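Local coordinates for protein transcriptional regulator, TetR family (Agrobacterium tumefaciens, PDB 2G7S) that probably binds operator DNA as a homodimeric transcriptional regulator of the TetR family, through an N-terminal helix-turn-helix domain, at residues Ser8-Ile13 and His46-Ser51; Gln15-Leu20 and Ala32-Val37. One frame throughout, in Å; residues are numbered along the deposited sequence. Where two conformers were deposited one is given.

Contact 1: Ser8-Ile13 and His46-Ser51; sequences SKADDI and HHHFPS
K9 and A10 meet the imidazole of H48 where the start of helix 6-24 passes the C-terminal end of helix 42-48. K9 touches with the base of its side chain: CB lies 3.5 Å from H48 NE2, while the chain bends at chi2 (-48°) and carries its ammonium group away from the ring. A lysine suits this border, its aliphatic root packing while its charge stays clear of the contact. A10 stands nearest to H48 along the two backbones, with 6.0 Å between their CA atoms. Its methyl is small enough to let the imidazole lie against the helix: A10 CB is 3.5 Å from H48 ND1, and the backbone N of A10 sits over one ring face, offset toward the rim. In the conformer described here (a second was modelled) the H48 ring makes no hydrogen bond across the contact and meets the helix by van der Waals packing. Next to it, the carbonyl O of A10 approaches the edge of the F49 ring, 4.1 Å from CZ. I13, one turn on, serves both rings with separate branches. I13 CG2, anti to the backbone N, lies 3.7 Å from F49 CE2. I13 CD1 comes within 3.7 Å of H48 CD2. Branching at CB thus lets one buried residue touch both rings, obliquely to each. F49 is the first residue after helix 42-48 to leave helical geometry, and its side chain also touches L55 and K58. Such a junction, apolar at I13 and F49 and polar at its border, joins helix 6-24 to the probable recognition helix 42-48 in the DNA-binding head of TetR-family regulators.

Contact 2: Gln15-Leu20 and Ala32-Val37; sequences QCARTL and ADISQV
C16 SG presses against V37 CB at 3.6 Å, the closest approach between the two segments. Its chi1 of 172° sets the sulfur anti to the backbone N and carries it toward helix 31-38, where C16 SG also meets V37 CG1 at 3.8 Å and lies 3.9 Å from I34 CA. A compact, polarisable thiol fits this place, filling the interval between a valine and the backbone of the facing helix. V37 is itself exposed, so this closest pair lies beside the solvent side. I34 backs the sulfur from the buried side: I34 CG1 is 4.1 Å from C16 SG, and I34 CD1 extends to A17 CB at 4.3 Å, where a bare methyl leaves room for the isoleucine tip. Both A17 and I34 rest on L55 of helix 52-77, so this side faces the interior of the head. Helix 31-38 is the first helix of the helix-turn-helix unit, and the axes of the short segments are inclined at 119°, with a closest approach of 9.9 Å. Toward the N-terminal end of helix 31-38 the fit is sparser, a single methyl of L20 meeting D33: L20 CD1 lies 3.9 Å from D33 CB. The same methyl also reaches I34 CG1. D33 offers its methylene to the leucine while its carboxylate turns to a different task, OD2 accepting a hydrogen bond from the backbone N of S30.

How the contacts relate
Both contacts draw on helix 6-24: its early turns receive the end of helix 42-48 in contact 1, and its later turns receive helix 31-38 in contact 2. One long helix thereby holds both helices of the helix-turn-helix unit. The contacts lie about 11 Å apart, centre to centre, and join where I13 CG2 meets I34 CG2 at 4.2 Å; L55 of helix 52-77 touches both isoleucines. In contact 1, I13 and F49 are buried while K9, A10 and H48 are partly exposed; in contact 2, C16, A17 and I34 are buried and V37 is exposed. Neither has a hydrogen bond across it. Contact 1 relies on aromatic rings at a helix end, contact 2 on aliphatic groups and a thiol between two helices.

Contact 1: Ser8-Ile13 and His46-Ser51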
loop_
_atom_site.group_PDB
_atom_site.type_symbol
_atom_site.label_atom_id
_atom_site.label_comp_id
_atom_site.label_asym_id
_atom_site.label_seq_id
_atom_site.Cartn_x
_atom_site.Cartn_y
_atom_site.Cartn_z
ATOM N N SER A 8 11.614 -30.451 -5.745
ATOM C CA SER A 8 10.223 -30.244 -6.089
ATOM C C SER A 8 9.433 -29.869 -4.863
ATOM O O SER A 8 8.515 -29.069 -4.954
ATOM C CB SER A 8 9.609 -31.468 -6.800
ATOM O OG SER A 8 9.325 -32.515 -5.867
ATOM N N LYS A 9 9.794 -30.405 -3.710
ATOM C CA LYS A 9 9.075 -30.106 -2.466
ATOM C C LYS A 9 9.424 -28.665 -2.087
ATOM O O LYS A 9 8.539 -27.901 -1.685
ATOM C CB LYS A 9 9.477 -31.110 -1.395
ATOM C CG LYS A 9 8.779 -32.480 -1.601
ATOM C CD LYS A 9 7.218 -32.380 -1.867
ATOM C CE LYS A 9 6.533 -33.762 -2.091
ATOM N NZ LYS A 9 5.064 -33.737 -2.434
ATOM N N ALA A 10 10.700 -28.274 -2.242
ATOM C CA ALA A 10 11.098 -26.881 -1.937
ATOM C C ALA A 10 10.318 -25.917 -2.857
ATOM O O ALA A 10 9.781 -24.859 -2.408
ATOM C CB ALA A 10 12.615 -26.692 -2.080
ATOM N N ASP A 11 10.238 -26.244 -4.138
ATOM C CA ASP A 11 9.459 -25.397 -5.085
ATOM C C ASP A 11 7.992 -25.351 -4.676
ATOM O O ASP A 11 7.385 -24.249 -4.735
ATOM C CB ASP A 11 9.513 -25.938 -6.505
ATOM C CG ASP A 11 10.905 -25.814 -7.147
ATOM O OD1 ASP A 11 11.716 -24.988 -6.676
ATOM O OD2 ASP A 11 11.135 -26.557 -8.158
ATOM N N ASP A 12 7.415 -26.479 -4.259
ATOM C CA ASP A 12 6.030 -26.446 -3.868
ATOM C C ASP A 12 5.804 -25.537 -2.657
ATOM O O ASP A 12 4.786 -24.844 -2.576
ATOM C CB ASP A 12 5.528 -27.843 -3.517
ATOM C CG ASP A 12 5.369 -28.732 -4.692
ATOM O OD1 ASP A 12 5.474 -28.268 -5.847
ATOM O OD2 ASP A 12 5.174 -29.939 -4.388
ATOM N N ILE A 13 6.715 -25.608 -1.691
ATOM C CA ILE A 13 6.610 -24.756 -0.485
ATOM C C ILE A 13 6.705 -23.309 -0.893
ATOM O O ILE A 13 5.877 -22.485 -0.434
ATOM C CB ILE A 13 7.695 -25.082 0.537
ATOM C CG1 ILE A 13 7.455 -26.500 1.102
ATOM C CG2 ILE A 13 7.786 -24.020 1.623
ATOM C CD1 ILE A 13 8.766 -27.140 1.722
ATOM N N HIS A 46 10.908 -27.378 7.668
ATOM C CA HIS A 46 12.171 -26.942 8.253
ATOM C C HIS A 46 13.403 -27.540 7.626
ATOM O O HIS A 46 14.490 -26.915 7.679
ATOM C CB HIS A 46 12.179 -27.261 9.763
ATOM C CG HIS A 46 11.228 -26.430 10.546
ATOM N ND1 HIS A 46 11.566 -25.183 11.017
ATOM C CD2 HIS A 46 9.949 -26.657 10.954
ATOM C CE1 HIS A 46 10.542 -24.679 11.694
ATOM N NE2 HIS A 46 9.550 -25.550 11.672
ATOM N N HIS A 47 13.331 -28.760 7.085
ATOM C CA HIS A 47 14.522 -29.296 6.392
ATOM C C HIS A 47 14.862 -28.387 5.196
ATOM O O HIS A 47 16.040 -28.081 4.897
ATOM C CB HIS A 47 14.274 -30.744 5.915
ATOM C CG HIS A 47 14.047 -31.740 7.024
ATOM N ND1 HIS A 47 13.103 -32.743 6.939
ATOM C CD2 HIS A 47 14.670 -31.921 8.215
ATOM C CE1 HIS A 47 13.120 -33.472 8.042
ATOM N NE2 HIS A 47 14.078 -33.007 8.828
ATOM N N HIS A 48 13.815 -27.919 4.509
ATOM C CA HIS A 48 14.013 -27.099 3.312
ATOM C C HIS A 48 14.407 -25.633 3.596
ATOM O O HIS A 48 15.135 -25.031 2.818
ATOM C CB HIS A 48 12.725 -27.126 2.471
ATOM C CG HIS A 48 12.508 -28.420 1.771
ATOM N ND1 HIS A 48 13.255 -28.804 0.678
ATOM C CD2 HIS A 48 11.657 -29.439 2.032
ATOM C CE1 HIS A 48 12.860 -30.008 0.288
ATOM N NE2 HIS A 48 11.897 -30.417 1.098
ATOM N N PHE A 49 13.850 -25.085 4.684
ATOM C CA PHE A 49 14.050 -23.686 5.057
ATOM C C PHE A 49 14.258 -23.630 6.559
ATOM O O PHE A 49 13.294 -23.938 7.276
ATOM C CB PHE A 49 12.815 -22.861 4.664
ATOM C CG PHE A 49 12.581 -22.918 3.187
ATOM C CD1 PHE A 49 13.308 -22.117 2.318
ATOM C CD2 PHE A 49 11.647 -23.819 2.651
ATOM C CE1 PHE A 49 13.153 -22.249 0.933
ATOM C CE2 PHE A 49 11.494 -23.942 1.254
ATOM C CZ PHE A 49 12.216 -23.156 0.440
ATOM N N PRO A 50 15.464 -23.206 7.007
ATOM C CA PRO A 50 15.746 -23.243 8.472
ATOM C C PRO A 50 14.975 -22.241 9.290
ATOM O O PRO A 50 15.026 -22.359 10.519
ATOM C CB PRO A 50 17.194 -22.892 8.552
ATOM C CG PRO A 50 17.521 -22.133 7.353
ATOM C CD PRO A 50 16.637 -22.724 6.245
ATOM N N SER A 51 14.257 -21.291 8.682
ATOM C CA SER A 51 13.398 -20.421 9.435
ATOM C C SER A 51 12.414 -19.839 8.457
ATOM O O SER A 51 12.660 -19.841 7.228
ATOM C CB SER A 51 14.203 -19.278 10.020
ATOM O OG SER A 51 14.720 -18.458 8.966
#

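Contact 2: Gln15-Leu20 and Ala32-Val37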
loop_
_atom_site.group_PDB
_atom_site.type_symbol
_atom_site.label_atom_id
_atom_site.label_comp_id
_atom_site.label_asym_id
_atom_site.label_seq_id
_atom_site.Cartn_x
_atom_site.Cartn_y
_atom_site.Cartn_z
ATOM N N GLN A 15 6.042 -21.887 -3.880
ATOM C CA GLN A 15 4.820 -21.550 -4.653
ATOM C C GLN A 15 3.703 -21.209 -3.638
ATOM O O GLN A 15 3.101 -20.109 -3.618
ATOM C CB GLN A 15 4.433 -22.747 -5.547
ATOM C CG GLN A 15 3.181 -22.497 -6.388
ATOM C CD GLN A 15 2.910 -23.522 -7.469
ATOM O OE1 GLN A 15 3.820 -24.049 -8.101
ATOM N NE2 GLN A 15 1.635 -23.783 -7.709
ATOM N N CYS A 16 3.433 -22.154 -2.764
ATOM C CA CYS A 16 2.342 -22.027 -1.779
ATOM C C CYS A 16 2.516 -20.772 -0.926
ATOM O O CYS A 16 1.599 -19.962 -0.780
ATOM C CB CYS A 16 2.302 -23.299 -0.885
ATOM S SG CYS A 16 1.165 -23.123 0.475
ATOM N N ALA A 17 3.716 -20.589 -0.381
ATOM C CA ALA A 17 3.954 -19.437 0.481
ATOM C C ALA A 17 3.761 -18.126 -0.317
ATOM O O ALA A 17 3.256 -17.127 0.232
ATOM C CB ALA A 17 5.337 -19.499 1.027
ATOM N N ARG A 18 4.136 -18.130 -1.576
ATOM C CA ARG A 18 3.946 -16.879 -2.381
ATOM C C ARG A 18 2.431 -16.587 -2.471
ATOM O O ARG A 18 1.999 -15.433 -2.292
ATOM C CB ARG A 18 4.547 -17.035 -3.755
ATOM C CG ARG A 18 4.522 -15.621 -4.368
ATOM C CD ARG A 18 4.954 -15.332 -5.709
ATOM N NE ARG A 18 6.205 -15.934 -6.051
ATOM C CZ ARG A 18 6.759 -15.791 -7.275
ATOM N NH1 ARG A 18 6.120 -15.046 -8.186
ATOM N NH2 ARG A 18 7.905 -16.430 -7.564
ATOM N N THR A 19 1.616 -17.593 -2.782
ATOM C CA THR A 19 0.193 -17.325 -2.901
ATOM C C THR A 19 -0.382 -16.860 -1.569
ATOM O O THR A 19 -1.159 -15.907 -1.521
ATOM C CB THR A 19 -0.490 -18.624 -3.377
ATOM O OG1 THR A 19 0.064 -18.948 -4.650
ATOM C CG2 THR A 19 -1.982 -18.472 -3.478
ATOM N N LEU A 20 0.058 -17.474 -0.466
ATOM C CA LEU A 20 -0.480 -17.078 0.848
ATOM C C LEU A 20 -0.046 -15.648 1.221
ATOM O O LEU A 20 -0.815 -14.888 1.807
ATOM C CB LEU A 20 -0.074 -18.066 1.993
ATOM C CG LEU A 20 -0.532 -19.541 1.718
ATOM C CD1 LEU A 20 -0.007 -20.393 2.854
ATOM C CD2 LEU A 20 -2.082 -19.573 1.638
ATOM N N ALA A 32 1.739 -24.423 9.377
ATOM C CA ALA A 32 0.553 -25.333 9.308
ATOM C C ALA A 32 -0.284 -25.141 8.012
ATOM O O ALA A 32 -0.870 -26.083 7.422
ATOM C CB ALA A 32 -0.343 -25.187 10.519
ATOM N N ASP A 33 -0.370 -23.884 7.554
ATOM C CA ASP A 33 -1.144 -23.603 6.362
ATOM C C ASP A 33 -0.411 -24.203 5.170
ATOM O O ASP A 33 -1.054 -24.761 4.249
ATOM C CB ASP A 33 -1.212 -22.061 6.155
ATOM C CG ASP A 33 -2.070 -21.351 7.193
ATOM O OD1 ASP A 33 -3.000 -21.998 7.785
ATOM O OD2 ASP A 33 -1.794 -20.171 7.448
ATOM N N ILE A 34 0.915 -24.073 5.155
ATOM C CA ILE A 34 1.689 -24.683 4.056
ATOM C C ILE A 34 1.497 -26.217 4.066
ATOM O O ILE A 34 1.283 -26.817 3.005
ATOM C CB ILE A 34 3.189 -24.361 4.185
ATOM C CG1 ILE A 34 3.378 -22.830 3.966
ATOM C CG2 ILE A 34 3.963 -25.112 3.113
ATOM C CD1 ILE A 34 4.781 -22.333 4.276
ATOM N N SER A 35 1.517 -26.829 5.247
ATOM C CA SER A 35 1.242 -28.287 5.294
ATOM C C SER A 35 -0.131 -28.648 4.761
ATOM O O SER A 35 -0.290 -29.668 4.062
ATOM C CB SER A 35 1.355 -28.779 6.724
ATOM O OG SER A 35 2.672 -28.677 7.171
ATOM N N GLN A 36 -1.123 -27.827 5.079
ATOM C CA GLN A 36 -2.458 -28.055 4.581
ATOM C C GLN A 36 -2.614 -28.045 3.034
ATOM O O GLN A 36 -3.443 -28.784 2.434
ATOM C CB GLN A 36 -3.360 -27.013 5.219
ATOM C CG GLN A 36 -4.760 -27.187 4.869
ATOM C CD GLN A 36 -5.715 -26.612 5.920
ATOM O OE1 GLN A 36 -6.836 -27.032 5.952
ATOM N NE2 GLN A 36 -5.285 -25.582 6.727
ATOM N N VAL A 37 -1.817 -27.209 2.381
ATOM C CA VAL A 37 -1.859 -27.082 0.932
ATOM C C VAL A 37 -0.922 -28.068 0.252
ATOM O O VAL A 37 -1.299 -28.697 -0.770
ATOM C CB VAL A 37 -1.456 -25.644 0.526
ATOM C CG1 VAL A 37 -1.375 -25.554 -1.012
ATOM C CG2 VAL A 37 -2.480 -24.587 1.078
#